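Local coordinates for protein enolase-phosphatase E1 (Saccharomyces cerevisiae, PDB 2G80) that probably enolises 2,3-diketo-5-methylthiopentyl-1-phosphate and then removes its phosphate to give an acireductone, with magnesium as cofactor, in methionine salvage, at residues 129-137 against 245-253; 187-197 against 215-225. All coordinates share one frame; numbering follows the deposited sequence.

Contact 1 of 2, residues 129-137 against 245-253; sequences DAIDFIKRK and QVYKNFETL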
ATOM      1  N   ASP A 129      16.615  -2.539   2.721  1.00 32.87           N
ATOM      2  CA  ASP A 129      16.523  -3.321   3.949  1.00 32.20           C
ATOM      3  C   ASP A 129      15.122  -3.966   4.170  1.00 31.50           C
ATOM      4  O   ASP A 129      15.008  -4.979   4.851  1.00 29.77           O
ATOM      5  CB  ASP A 129      16.898  -2.459   5.160  1.00 30.92           C
ATOM      6  CG  ASP A 129      15.888  -1.358   5.424  1.00 41.21           C
ATOM      7  OD1 ASP A 129      15.847  -0.422   4.604  1.00 48.12           O
ATOM      8  OD2 ASP A 129      15.135  -1.444   6.434  1.00 44.24           O
ATOM      9  N   ALA A 130      14.070  -3.358   3.631  1.00 32.37           N
ATOM     10  CA  ALA A 130      12.706  -3.934   3.735  1.00 33.40           C
ATOM     11  C   ALA A 130      12.578  -5.114   2.773  1.00 34.70           C
ATOM     12  O   ALA A 130      11.869  -6.065   3.071  1.00 35.75           O
ATOM     13  CB  ALA A 130      11.625  -2.877   3.471  1.00 31.26           C
ATOM     14  N   ILE A 131      13.242  -5.026   1.610  1.00 35.95           N
ATOM     15  CA  ILE A 131      13.310  -6.126   0.635  1.00 35.63           C
ATOM     16  C   ILE A 131      13.982  -7.346   1.272  1.00 33.72           C
ATOM     17  O   ILE A 131      13.474  -8.450   1.151  1.00 35.15           O
ATOM     18  CB  ILE A 131      14.071  -5.725  -0.711  1.00 33.59           C
ATOM     19  CG1 ILE A 131      13.240  -4.722  -1.519  1.00 32.37           C
ATOM     20  CG2 ILE A 131      14.326  -6.935  -1.591  1.00 34.43           C
ATOM     21  CD1 ILE A 131      14.012  -4.081  -2.689  1.00 34.64           C
ATOM     22  N   ASP A 132      15.133  -7.132   1.895  1.00 33.36           N
ATOM     23  CA  ASP A 132      15.908  -8.196   2.557  1.00 33.15           C
ATOM     24  C   ASP A 132      15.134  -8.835   3.709  1.00 34.79           C
ATOM     25  O   ASP A 132      15.199 -10.044   3.890  1.00 36.70           O
ATOM     26  CB  ASP A 132      17.226  -7.652   3.124  1.00 34.23           C
ATOM     27  CG  ASP A 132      18.207  -7.188   2.061  1.00 38.90           C
ATOM     28  OD1 ASP A 132      18.071  -7.506   0.846  1.00 48.90           O
ATOM     29  OD2 ASP A 132      19.155  -6.484   2.477  1.00 52.80           O
ATOM     30  N   PHE A 133      14.450  -7.994   4.493  1.00 34.65           N
ATOM     31  CA  PHE A 133      13.608  -8.405   5.617  1.00 35.19           C
ATOM     32  C   PHE A 133      12.492  -9.352   5.157  1.00 36.02           C
ATOM     33  O   PHE A 133      12.319 -10.416   5.723  1.00 36.77           O
ATOM     34  CB  PHE A 133      13.029  -7.157   6.280  1.00 36.77           C
ATOM     35  CG  PHE A 133      12.100  -7.432   7.430  1.00 38.39           C
ATOM     36  CD1 PHE A 133      10.723  -7.587   7.205  1.00 40.28           C
ATOM     37  CD2 PHE A 133      12.590  -7.506   8.742  1.00 40.19           C
ATOM     38  CE1 PHE A 133       9.852  -7.808   8.266  1.00 42.34           C
ATOM     39  CE2 PHE A 133      11.726  -7.740   9.805  1.00 43.25           C
ATOM     40  CZ  PHE A 133      10.358  -7.872   9.576  1.00 37.36           C
ATOM     41  N   ILE A 134      11.746  -8.923   4.143  1.00 35.69           N
ATOM     42  CA  ILE A 134      10.651  -9.698   3.531  1.00 36.74           C
ATOM     43  C   ILE A 134      11.150 -11.030   2.957  1.00 38.28           C
ATOM     44  O   ILE A 134      10.470 -12.028   3.084  1.00 38.75           O
ATOM     45  CB  ILE A 134       9.916  -8.850   2.446  1.00 35.07           C
ATOM     46  CG1 ILE A 134       9.093  -7.735   3.130  1.00 40.40           C
ATOM     47  CG2 ILE A 134       8.957  -9.684   1.583  1.00 40.36           C
ATOM     48  CD1 ILE A 134       8.576  -6.645   2.155  1.00 40.08           C
ATOM     49  N   LYS A 135      12.314 -11.020   2.300  1.00 39.32           N
ATOM     50  CA  LYS A 135      12.910 -12.245   1.759  1.00 38.40           C
ATOM     51  C   LYS A 135      13.413 -13.225   2.811  1.00 34.02           C
ATOM     52  O   LYS A 135      13.509 -14.400   2.495  1.00 33.17           O
ATOM     53  CB  LYS A 135      14.057 -11.944   0.787  1.00 38.05           C
ATOM     54  CG  LYS A 135      13.631 -11.361  -0.550  1.00 43.04           C
ATOM     55  CD  LYS A 135      14.831 -11.322  -1.518  1.00 46.01           C
ATOM     56  CE  LYS A 135      14.371 -10.937  -2.909  1.00 54.55           C
ATOM     57  NZ  LYS A 135      15.450 -11.040  -3.935  1.00 58.01           N
ATOM     58  N   ARG A 136      13.782 -12.756   4.013  1.00 33.52           N
ATOM     59  CA  ARG A 136      14.348 -13.642   5.047  1.00 36.42           C
ATOM     60  C   ARG A 136      13.416 -14.131   6.145  1.00 36.82           C
ATOM     61  O   ARG A 136      13.635 -15.224   6.669  1.00 39.15           O
ATOM     62  CB  ARG A 136      15.602 -13.039   5.688  1.00 38.00           C
ATOM     63  CG  ARG A 136      15.441 -11.953   6.691  1.00 38.23           C
ATOM     64  CD  ARG A 136      16.763 -11.693   7.357  1.00 39.60           C
ATOM     65  NE  ARG A 136      16.615 -10.552   8.256  1.00 41.66           N
ATOM     66  CZ  ARG A 136      16.698  -9.280   7.898  1.00 37.58           C
ATOM     67  NH1 ARG A 136      16.972  -8.930   6.644  1.00 49.70           N
ATOM     68  NH2 ARG A 136      16.510  -8.339   8.809  1.00 47.56           N
ATOM     69  N   LYS A 137      12.388 -13.342   6.489  1.00 35.52           N
ATOM     70  CA  LYS A 137      11.471 -13.716   7.547  1.00 35.01           C
ATOM     71  C   LYS A 137      10.490 -14.777   7.036  1.00 37.07           C
ATOM     72  O   LYS A 137      10.029 -14.706   5.912  1.00 38.13           O
ATOM     73  CB  LYS A 137      10.750 -12.495   8.117  1.00 34.09           C
ATOM     74  CG  LYS A 137      11.661 -11.486   8.819  1.00 32.38           C
ATOM     75  CD  LYS A 137      12.452 -12.098   9.959  1.00 37.87           C
ATOM     76  CE  LYS A 137      13.224 -11.074  10.705  1.00 40.31           C
ATOM     77  NZ  LYS A 137      13.930 -11.766  11.806  1.00 34.97           N
ATOM     78  N   GLN A 245       9.283   1.862  20.583  1.00 45.99           N
ATOM     79  CA  GLN A 245      10.637   1.630  20.120  1.00 47.95           C
ATOM     80  C   GLN A 245      10.660   2.065  18.648  1.00 45.91           C
ATOM     81  O   GLN A 245       9.744   1.728  17.887  1.00 46.39           O
ATOM     82  CB  GLN A 245      11.092   0.179  20.278  1.00 49.12           C
ATOM     83  CG  GLN A 245      12.540   0.005  19.748  1.00 56.81           C
ATOM     84  CD  GLN A 245      13.366  -1.075  20.424  1.00 67.04           C
ATOM     85  OE1 GLN A 245      12.853  -1.932  21.159  1.00 68.11           O
ATOM     86  NE2 GLN A 245      14.680  -1.026  20.177  1.00 65.01           N
ATOM     87  N   VAL A 246      11.676   2.842  18.278  1.00 45.71           N
ATOM     88  CA  VAL A 246      11.823   3.390  16.916  1.00 45.66           C
ATOM     89  C   VAL A 246      12.795   2.551  16.099  1.00 44.39           C
ATOM     90  O   VAL A 246      13.878   2.236  16.586  1.00 44.85           O
ATOM     91  CB  VAL A 246      12.322   4.857  16.942  1.00 46.99           C
ATOM     92  CG1 VAL A 246      12.499   5.422  15.512  1.00 47.79           C
ATOM     93  CG2 VAL A 246      11.345   5.746  17.760  1.00 48.86           C
ATOM     94  N   TYR A 247      12.389   2.184  14.877  1.00 42.52           N
ATOM     95  CA  TYR A 247      13.236   1.478  13.917  1.00 41.20           C
ATOM     96  C   TYR A 247      13.469   2.374  12.690  1.00 40.57           C
ATOM     97  O   TYR A 247      12.518   2.800  12.049  1.00 38.47           O
ATOM     98  CB  TYR A 247      12.604   0.162  13.491  1.00 44.18           C
ATOM     99  CG  TYR A 247      12.492  -0.805  14.625  1.00 45.35           C
ATOM    100  CD1 TYR A 247      13.567  -1.627  14.960  1.00 47.46           C
ATOM    101  CD2 TYR A 247      11.323  -0.887  15.387  1.00 45.09           C
ATOM    102  CE1 TYR A 247      13.484  -2.527  16.038  1.00 54.45           C
ATOM    103  CE2 TYR A 247      11.220  -1.779  16.465  1.00 48.99           C
ATOM    104  CZ  TYR A 247      12.304  -2.599  16.785  1.00 50.35           C
ATOM    105  OH  TYR A 247      12.229  -3.479  17.833  1.00 50.78           O
ATOM    106  N   LYS A 248      14.734   2.708  12.428  1.00 41.41           N
ATOM    107  CA  LYS A 248      15.129   3.500  11.261  1.00 42.25           C
ATOM    108  C   LYS A 248      15.278   2.590  10.037  1.00 41.12           C
ATOM    109  O   LYS A 248      15.233   3.051   8.898  1.00 43.35           O
ATOM    110  CB  LYS A 248      16.441   4.232  11.504  1.00 43.03           C
ATOM    111  CG  LYS A 248      16.446   5.203  12.694  1.00 49.72           C
ATOM    112  CD  LYS A 248      15.611   6.457  12.478  1.00 52.87           C
ATOM    113  N   ASN A 249      15.501   1.305  10.285  1.00 40.85           N
ATOM    114  CA  ASN A 249      15.594   0.280   9.250  1.00 42.37           C
ATOM    115  C   ASN A 249      15.355  -1.087   9.879  1.00 41.50           C
ATOM    116  O   ASN A 249      15.336  -1.195  11.114  1.00 37.15           O
ATOM    117  CB  ASN A 249      16.944   0.327   8.577  1.00 44.22           C
ATOM    118  CG  ASN A 249      18.077   0.202   9.555  1.00 47.08           C
ATOM    119  OD1 ASN A 249      18.269  -0.848  10.175  1.00 54.54           O
ATOM    120  ND2 ASN A 249      18.857   1.273   9.686  1.00 47.17           N
ATOM    121  N   PHE A 250      15.210  -2.121   9.044  1.00 38.99           N
ATOM    122  CA  PHE A 250      14.922  -3.470   9.544  1.00 39.70           C
ATOM    123  C   PHE A 250      16.096  -4.455   9.622  1.00 38.16           C
ATOM    124  O   PHE A 250      15.868  -5.627   9.906  1.00 38.55           O
ATOM    125  CB  PHE A 250      13.712  -4.081   8.795  1.00 41.44           C
ATOM    126  CG  PHE A 250      12.491  -3.169   8.703  1.00 35.63           C
ATOM    127  CD1 PHE A 250      12.216  -2.149   9.665  1.00 43.71           C
ATOM    128  CD2 PHE A 250      11.561  -3.397   7.710  1.00 38.27           C
ATOM    129  CE1 PHE A 250      11.077  -1.343   9.560  1.00 41.36           C
ATOM    130  CE2 PHE A 250      10.411  -2.640   7.618  1.00 39.59           C
ATOM    131  CZ  PHE A 250      10.161  -1.600   8.535  1.00 49.12           C
ATOM    132  N   GLU A 251      17.326  -3.977   9.448  1.00 41.23           N
ATOM    133  CA  GLU A 251      18.540  -4.820   9.533  1.00 47.97           C
ATOM    134  C   GLU A 251      18.675  -5.616  10.823  1.00 47.07           C
ATOM    135  O   GLU A 251      19.040  -6.777  10.768  1.00 48.89           O
ATOM    136  CB  GLU A 251      19.824  -4.001   9.334  1.00 46.84           C
ATOM    137  CG  GLU A 251      20.032  -3.550   7.909  1.00 54.33           C
ATOM    138  CD  GLU A 251      21.240  -2.601   7.731  1.00 55.61           C
ATOM    139  OE1 GLU A 251      22.224  -2.677   8.517  1.00 69.65           O
ATOM    140  OE2 GLU A 251      21.183  -1.777   6.783  1.00 67.99           O
ATOM    141  N   THR A 252      18.330  -5.012  11.957  1.00 49.61           N
ATOM    142  CA  THR A 252      18.483  -5.676  13.275  1.00 53.10           C
ATOM    143  C   THR A 252      17.352  -6.641  13.655  1.00 52.91           C
ATOM    144  O   THR A 252      17.519  -7.388  14.610  1.00 55.15           O
ATOM    145  CB  THR A 252      18.650  -4.653  14.456  1.00 53.51           C
ATOM    146  OG1 THR A 252      17.393  -4.024  14.772  1.00 58.51           O
ATOM    147  CG2 THR A 252      19.692  -3.598  14.129  1.00 53.45           C
ATOM    148  N   LEU A 253      16.232  -6.632  12.922  1.00 52.56           N
ATOM    149  CA  LEU A 253      15.070  -7.483  13.249  1.00 52.37           C
ATOM    150  C   LEU A 253      15.169  -8.940  12.786  1.00 52.60           C
ATOM    151  O   LEU A 253      15.798  -9.273  11.790  1.00 51.04           O
ATOM    152  CB  LEU A 253      13.768  -6.851  12.723  1.00 51.16           C
ATOM    153  CG  LEU A 253      13.342  -5.592  13.475  1.00 46.71           C
ATOM    154  CD1 LEU A 253      12.219  -4.888  12.741  1.00 50.03           C
ATOM    155  CD2 LEU A 253      12.954  -5.906  14.930  1.00 44.78           C
ATOM    156  OXT LEU A 253      14.592  -9.829  13.435  1.00 52.90           O
TER

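Contact 2 of 2, residues 187-197 against 215-225; sequences KTETQSYANIL and LELDAAAGVGI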
ATOM      1  N   LYS A 187      -7.709   0.834  10.217  1.00 37.57           N
ATOM      2  CA  LYS A 187      -6.361   0.637  10.788  1.00 36.67           C
ATOM      3  C   LYS A 187      -6.143   1.129  12.220  1.00 36.87           C
ATOM      4  O   LYS A 187      -5.170   0.719  12.856  1.00 34.29           O
ATOM      5  CB  LYS A 187      -5.290   1.243   9.878  1.00 35.81           C
ATOM      6  CG  LYS A 187      -5.224   0.613   8.505  1.00 38.35           C
ATOM      7  CD  LYS A 187      -3.989   1.008   7.712  1.00 41.38           C
ATOM      8  CE  LYS A 187      -2.760   0.191   8.119  1.00 47.06           C
ATOM      9  NZ  LYS A 187      -1.523   0.652   7.453  1.00 40.95           N
ATOM     10  N   THR A 188      -7.021   2.017  12.690  1.00 38.17           N
ATOM     11  CA  THR A 188      -7.004   2.604  14.037  1.00 38.69           C
ATOM     12  C   THR A 188      -7.975   1.941  15.057  1.00 37.37           C
ATOM     13  O   THR A 188      -8.066   2.383  16.194  1.00 35.99           O
ATOM     14  CB  THR A 188      -7.262   4.144  13.934  1.00 40.58           C
ATOM     15  OG1 THR A 188      -8.315   4.402  12.983  1.00 44.93           O
ATOM     16  CG2 THR A 188      -5.991   4.855  13.453  1.00 43.31           C
ATOM     17  N   GLU A 189      -8.646   0.862  14.664  1.00 38.87           N
ATOM     18  CA  GLU A 189      -9.576   0.111  15.526  1.00 38.86           C
ATOM     19  C   GLU A 189      -8.962  -1.247  15.919  1.00 37.80           C
ATOM     20  O   GLU A 189      -8.527  -2.030  15.044  1.00 37.56           O
ATOM     21  CB  GLU A 189     -10.914  -0.110  14.802  1.00 40.20           C
ATOM     22  CG  GLU A 189     -11.766   1.165  14.566  1.00 48.59           C
ATOM     23  CD  GLU A 189     -12.177   1.887  15.865  1.00 64.12           C
ATOM     24  OE1 GLU A 189     -12.534   1.210  16.862  1.00 78.51           O
ATOM     25  OE2 GLU A 189     -12.150   3.139  15.895  1.00 70.58           O
ATOM     26  N   THR A 190      -8.929  -1.520  17.224  1.00 35.91           N
ATOM     27  CA  THR A 190      -8.394  -2.775  17.786  1.00 37.56           C
ATOM     28  C   THR A 190      -9.018  -4.039  17.149  1.00 38.29           C
ATOM     29  O   THR A 190      -8.294  -4.999  16.871  1.00 40.08           O
ATOM     30  CB  THR A 190      -8.543  -2.776  19.343  1.00 38.24           C
ATOM     31  OG1 THR A 190      -7.709  -1.738  19.901  1.00 37.37           O
ATOM     32  CG2 THR A 190      -8.164  -4.122  19.979  1.00 35.48           C
ATOM     33  N   GLN A 191     -10.327  -3.997  16.888  1.00 37.31           N
ATOM     34  CA  GLN A 191     -11.092  -5.101  16.290  1.00 37.34           C
ATOM     35  C   GLN A 191     -10.511  -5.595  14.986  1.00 36.46           C
ATOM     36  O   GLN A 191     -10.561  -6.808  14.711  1.00 38.18           O
ATOM     37  CB  GLN A 191     -12.558  -4.685  16.053  1.00 37.89           C
ATOM     38  CG  GLN A 191     -13.494  -5.765  15.448  1.00 42.68           C
ATOM     39  CD  GLN A 191     -13.729  -6.960  16.376  1.00 55.19           C
ATOM     40  OE1 GLN A 191     -14.184  -6.790  17.519  1.00 55.87           O
ATOM     41  NE2 GLN A 191     -13.448  -8.179  15.876  1.00 46.40           N
ATOM     42  N   SER A 192     -10.034  -4.647  14.175  1.00 34.03           N
ATOM     43  CA  SER A 192      -9.375  -4.936  12.919  1.00 35.56           C
ATOM     44  C   SER A 192      -8.175  -5.860  13.140  1.00 34.81           C
ATOM     45  O   SER A 192      -7.992  -6.805  12.370  1.00 34.40           O
ATOM     46  CB  SER A 192      -8.932  -3.641  12.206  1.00 37.24           C
ATOM     47  OG  SER A 192      -9.979  -2.663  12.165  1.00 34.15           O
ATOM     48  N   TYR A 193      -7.403  -5.611  14.211  1.00 32.87           N
ATOM     49  CA  TYR A 193      -6.235  -6.470  14.560  1.00 34.04           C
ATOM     50  C   TYR A 193      -6.651  -7.849  15.109  1.00 31.09           C
ATOM     51  O   TYR A 193      -5.962  -8.817  14.903  1.00 30.43           O
ATOM     52  CB  TYR A 193      -5.263  -5.737  15.474  1.00 31.70           C
ATOM     53  CG  TYR A 193      -4.711  -4.553  14.745  1.00 35.06           C
ATOM     54  CD1 TYR A 193      -3.594  -4.681  13.906  1.00 29.60           C
ATOM     55  CD2 TYR A 193      -5.348  -3.308  14.819  1.00 32.75           C
ATOM     56  CE1 TYR A 193      -3.107  -3.593  13.197  1.00 29.26           C
ATOM     57  CE2 TYR A 193      -4.883  -2.221  14.098  1.00 35.87           C
ATOM     58  CZ  TYR A 193      -3.755  -2.353  13.295  1.00 32.29           C
ATOM     59  OH  TYR A 193      -3.283  -1.260  12.595  1.00 34.08           O
ATOM     60  N   ALA A 194      -7.797  -7.915  15.775  1.00 32.78           N
ATOM     61  CA  ALA A 194      -8.377  -9.184  16.196  1.00 32.58           C
ATOM     62  C   ALA A 194      -8.777 -10.010  14.950  1.00 31.34           C
ATOM     63  O   ALA A 194      -8.586 -11.237  14.931  1.00 30.73           O
ATOM     64  CB  ALA A 194      -9.563  -8.960  17.134  1.00 26.70           C
ATOM     65  N   ASN A 195      -9.326  -9.328  13.933  1.00 30.68           N
ATOM     66  CA  ASN A 195      -9.661  -9.947  12.651  1.00 31.22           C
ATOM     67  C   ASN A 195      -8.422 -10.513  11.963  1.00 31.46           C
ATOM     68  O   ASN A 195      -8.448 -11.642  11.482  1.00 34.22           O
ATOM     69  CB  ASN A 195     -10.413  -8.985  11.706  1.00 29.89           C
ATOM     70  CG  ASN A 195     -11.787  -8.540  12.245  1.00 39.33           C
ATOM     71  OD1 ASN A 195     -12.426  -9.226  13.054  1.00 39.22           O
ATOM     72  ND2 ASN A 195     -12.243  -7.382  11.785  1.00 33.33           N
ATOM     73  N   ILE A 196      -7.324  -9.761  11.955  1.00 34.19           N
ATOM     74  CA  ILE A 196      -6.049 -10.215  11.337  1.00 32.59           C
ATOM     75  C   ILE A 196      -5.435 -11.390  12.107  1.00 33.44           C
ATOM     76  O   ILE A 196      -4.917 -12.319  11.474  1.00 29.29           O
ATOM     77  CB  ILE A 196      -5.041  -9.046  11.188  1.00 36.06           C
ATOM     78  CG1 ILE A 196      -5.583  -8.033  10.163  1.00 34.85           C
ATOM     79  CG2 ILE A 196      -3.567  -9.551  10.794  1.00 33.18           C
ATOM     80  CD1 ILE A 196      -4.793  -6.733  10.108  1.00 34.53           C
ATOM     81  N   LEU A 197      -5.460 -11.346  13.444  1.00 34.39           N
ATOM     82  CA  LEU A 197      -4.937 -12.475  14.272  1.00 37.97           C
ATOM     83  C   LEU A 197      -5.698 -13.780  13.993  1.00 35.26           C
ATOM     84  O   LEU A 197      -5.079 -14.829  13.887  1.00 35.80           O
ATOM     85  CB  LEU A 197      -4.929 -12.164  15.790  1.00 37.11           C
ATOM     86  CG  LEU A 197      -3.905 -11.151  16.303  1.00 40.24           C
ATOM     87  CD1 LEU A 197      -4.195 -10.809  17.758  1.00 39.28           C
ATOM     88  CD2 LEU A 197      -2.467 -11.664  16.126  1.00 41.65           C
ATOM     89  N   LEU A 215      -1.072   5.679  16.056  1.00 37.28           N
ATOM     90  CA  LEU A 215      -2.471   5.356  16.259  1.00 39.30           C
ATOM     91  C   LEU A 215      -2.809   3.931  15.783  1.00 38.98           C
ATOM     92  O   LEU A 215      -3.696   3.274  16.347  1.00 39.13           O
ATOM     93  CB  LEU A 215      -3.371   6.402  15.568  1.00 40.99           C
ATOM     94  CG  LEU A 215      -3.224   7.853  16.071  1.00 45.97           C
ATOM     95  CD1 LEU A 215      -4.070   8.804  15.214  1.00 48.16           C
ATOM     96  CD2 LEU A 215      -3.620   7.976  17.538  1.00 39.65           C
ATOM     97  N   GLU A 216      -2.105   3.465  14.752  1.00 38.42           N
ATOM     98  CA  GLU A 216      -2.233   2.098  14.278  1.00 37.26           C
ATOM     99  C   GLU A 216      -1.607   1.162  15.327  1.00 35.82           C
ATOM    100  O   GLU A 216      -2.190   0.156  15.680  1.00 34.76           O
ATOM    101  CB  GLU A 216      -1.537   1.917  12.909  1.00 37.24           C
ATOM    102  CG  GLU A 216      -2.184   2.742  11.775  1.00 39.09           C
ATOM    103  CD  GLU A 216      -1.522   2.544  10.401  1.00 42.11           C
ATOM    104  OE1 GLU A 216      -0.551   1.750  10.270  1.00 48.48           O
ATOM    105  OE2 GLU A 216      -1.994   3.185   9.430  1.00 51.44           O
ATOM    106  N   LEU A 217      -0.411   1.509  15.797  1.00 34.78           N
ATOM    107  CA  LEU A 217       0.316   0.722  16.788  1.00 34.34           C
ATOM    108  C   LEU A 217      -0.461   0.627  18.093  1.00 34.28           C
ATOM    109  O   LEU A 217      -0.500  -0.448  18.686  1.00 37.04           O
ATOM    110  CB  LEU A 217       1.722   1.293  17.022  1.00 36.05           C
ATOM    111  CG  LEU A 217       2.749   1.318  15.865  1.00 33.71           C
ATOM    112  CD1 LEU A 217       4.006   1.953  16.378  1.00 31.54           C
ATOM    113  CD2 LEU A 217       3.105  -0.077  15.239  1.00 27.95           C
ATOM    114  N   ASP A 218      -1.091   1.732  18.515  1.00 33.35           N
ATOM    115  CA  ASP A 218      -1.959   1.766  19.708  1.00 34.34           C
ATOM    116  C   ASP A 218      -3.140   0.792  19.578  1.00 34.90           C
ATOM    117  O   ASP A 218      -3.495   0.131  20.541  1.00 34.72           O
ATOM    118  CB  ASP A 218      -2.581   3.156  19.928  1.00 35.92           C
ATOM    119  CG  ASP A 218      -1.596   4.219  20.388  1.00 40.89           C
ATOM    120  OD1 ASP A 218      -0.448   3.930  20.742  1.00 47.54           O
ATOM    121  OD2 ASP A 218      -1.998   5.397  20.388  1.00 55.61           O
ATOM    122  N   ALA A 219      -3.779   0.772  18.408  1.00 35.31           N
ATOM    123  CA  ALA A 219      -4.914  -0.124  18.143  1.00 36.89           C
ATOM    124  C   ALA A 219      -4.472  -1.594  18.248  1.00 34.77           C
ATOM    125  O   ALA A 219      -5.126  -2.392  18.911  1.00 34.92           O
ATOM    126  CB  ALA A 219      -5.517   0.171  16.783  1.00 38.66           C
ATOM    127  N   ALA A 220      -3.331  -1.898  17.636  1.00 33.66           N
ATOM    128  CA  ALA A 220      -2.709  -3.230  17.647  1.00 32.20           C
ATOM    129  C   ALA A 220      -2.374  -3.693  19.059  1.00 32.43           C
ATOM    130  O   ALA A 220      -2.695  -4.828  19.432  1.00 31.51           O
ATOM    131  CB  ALA A 220      -1.445  -3.243  16.776  1.00 30.83           C
ATOM    132  N   ALA A 221      -1.775  -2.787  19.850  1.00 30.83           N
ATOM    133  CA  ALA A 221      -1.405  -3.064  21.230  1.00 31.59           C
ATOM    134  C   ALA A 221      -2.600  -3.416  22.144  1.00 33.09           C
ATOM    135  O   ALA A 221      -2.396  -4.073  23.168  1.00 32.41           O
ATOM    136  CB  ALA A 221      -0.576  -1.906  21.815  1.00 32.64           C
ATOM    137  N   GLY A 222      -3.821  -3.016  21.765  1.00 32.73           N
ATOM    138  CA  GLY A 222      -5.039  -3.373  22.500  1.00 33.38           C
ATOM    139  C   GLY A 222      -5.386  -4.862  22.519  1.00 34.15           C
ATOM    140  O   GLY A 222      -6.101  -5.315  23.412  1.00 33.67           O
ATOM    141  N   VAL A 223      -4.891  -5.608  21.529  1.00 32.91           N
ATOM    142  CA  VAL A 223      -5.027  -7.078  21.465  1.00 31.77           C
ATOM    143  C   VAL A 223      -3.688  -7.825  21.696  1.00 31.40           C
ATOM    144  O   VAL A 223      -3.584  -9.002  21.372  1.00 30.14           O
ATOM    145  CB  VAL A 223      -5.750  -7.555  20.162  1.00 30.44           C
ATOM    146  CG1 VAL A 223      -7.246  -7.365  20.297  1.00 32.88           C
ATOM    147  CG2 VAL A 223      -5.175  -6.897  18.880  1.00 30.92           C
ATOM    148  N   GLY A 224      -2.692  -7.139  22.266  1.00 30.42           N
ATOM    149  CA  GLY A 224      -1.433  -7.743  22.679  1.00 33.12           C
ATOM    150  C   GLY A 224      -0.323  -7.927  21.662  1.00 34.91           C
ATOM    151  O   GLY A 224       0.723  -8.551  21.975  1.00 34.24           O
ATOM    152  N   ILE A 225      -0.519  -7.373  20.468  1.00 34.71           N
ATOM    153  CA  ILE A 225       0.474  -7.473  19.412  1.00 33.50           C
ATOM    154  C   ILE A 225       1.643  -6.516  19.741  1.00 31.73           C
ATOM    155  O   ILE A 225       1.406  -5.357  20.064  1.00 25.54           O
ATOM    156  CB  ILE A 225      -0.135  -7.119  18.019  1.00 34.45           C
ATOM    157  CG1 ILE A 225      -1.323  -8.040  17.649  1.00 29.04           C
ATOM    158  CG2 ILE A 225       0.973  -7.117  16.912  1.00 36.36           C
ATOM    159  CD1 ILE A 225      -1.999  -7.635  16.355  1.00 34.83           C
TER

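Contact 1 of 2, residues 129-137 against 245-253
Phe133 of helix 128-136 meets Phe250 and Leu253 of the C-terminal tail, and its side chain meets them one after the other from CB outward. Its CB lies 4.0 Å from Phe250 CB. With CG anti to the backbone N (chi1 178°), the ring is turned toward the tail: Phe133 CG faces Phe250 CD2, Phe133 CD2 comes within 3.6 Å of Phe250 CB, and Phe133 CE2 has Leu253 CB near the ring plane at 3.7 Å. One face takes the edge of the Phe250 ring in a T-shaped pair with the planes 59° apart; the CG methylene of Lys137 lies over the centre of the opposite face.

Polar bonds fix both ends of this apolar patch. Asp129 OD2 accepts the Phe250 N-H at 2.7 Å, through its anti side and somewhat out of the carboxylate plane, and the same oxygen is salt-bridged to Arg232, whose guanidinium also makes a cation-pi contact with Phe250. With an alanine at Asp129, the Phe250 amide would probably lose this acceptor and Arg232 its carboxylate mate, leaving the start of the turn freer to shift. Farther along, Arg136 NH2 gives Leu253 O an almost straight bond of 3.2 Å (176°) in the guanidinium plane, and only a weak one to Phe250 O. Lys137 NZ, just past the helix, forms a salt bridge to the terminal Leu253 OXT at 2.6 Å and a second one to Asp29. The chain's last carboxylate thus faces two basic side chains.

The type I turn Phe250-Leu253 follows edge strand 246-247 and brings the chain back over the sheet: Phe250 and Leu253 rest on strand 207-211, while Phe133 packs on strand 33-36, so helix and tail lie together on the parallel sheet.

Contact 2 of 2, residues 187-197 against 215-225
The Tyr193 ring has the Ala220 methyl over one face, a CH-pi contact with CB 3.9 Å from the ring centroid, while the carbonyl oxygens Lys187 O and Thr190 O lie at its edge in the ring plane. Phe209 and Tyr143 also pack against it. The phenol OH donates to Lys187 O at 2.7 Å, on a lone pair in the carbonyl plane, which holds the tip of the ring in place. The other flat group, the Glu216 carboxylate, runs out on an extended chain to Lys187 NZ, whose weak bonds to OE1 and OE2 are both 3.2 Å long; Ser211 holds OE1 as well.

Thr190 OG1, set beside its own backbone N (chi1 -65°), donates to Ala219 O at 2.8 Å and shares that oxygen with Gly222 N. Its CG2 presses tightly on Val223 CG1, 3.4 Å away. Small residues let the helices approach: the Ala219 methyl sits against Thr188 O, and the axes come within 8.0 Å, crossing at -63°. At the far end Leu197 and Ile225 meet tip to tip.

Two sheet-covering helices of the HAD Rossmann-like fold are joined here. Lys187, a probable substrate ligand salt-bridged to the magnesium ligand Asp37, fits the conserved lysine of HAD motif III, with Glu216 beside it as a second partner.

From the N terminus the chain first lays down strand 33-36, then passes through the helices 46-65 to 103-118 before reaching helix 128-136, where contact 1 begins. Its partner is the C-terminal tail, so contact 1 closes a loop with 107 residues between its segments. Contact 2 falls wholly within that loop and closes a far shorter one, 17 residues that include strand 207-211; the two nest without crossing. Their centres are 21 Å apart and they do not touch. Contact 1 uses Leu208 and Leu210 of that strand, contact 2 Val207 and Phe209, so the two pack on opposite faces of the parallel sheet.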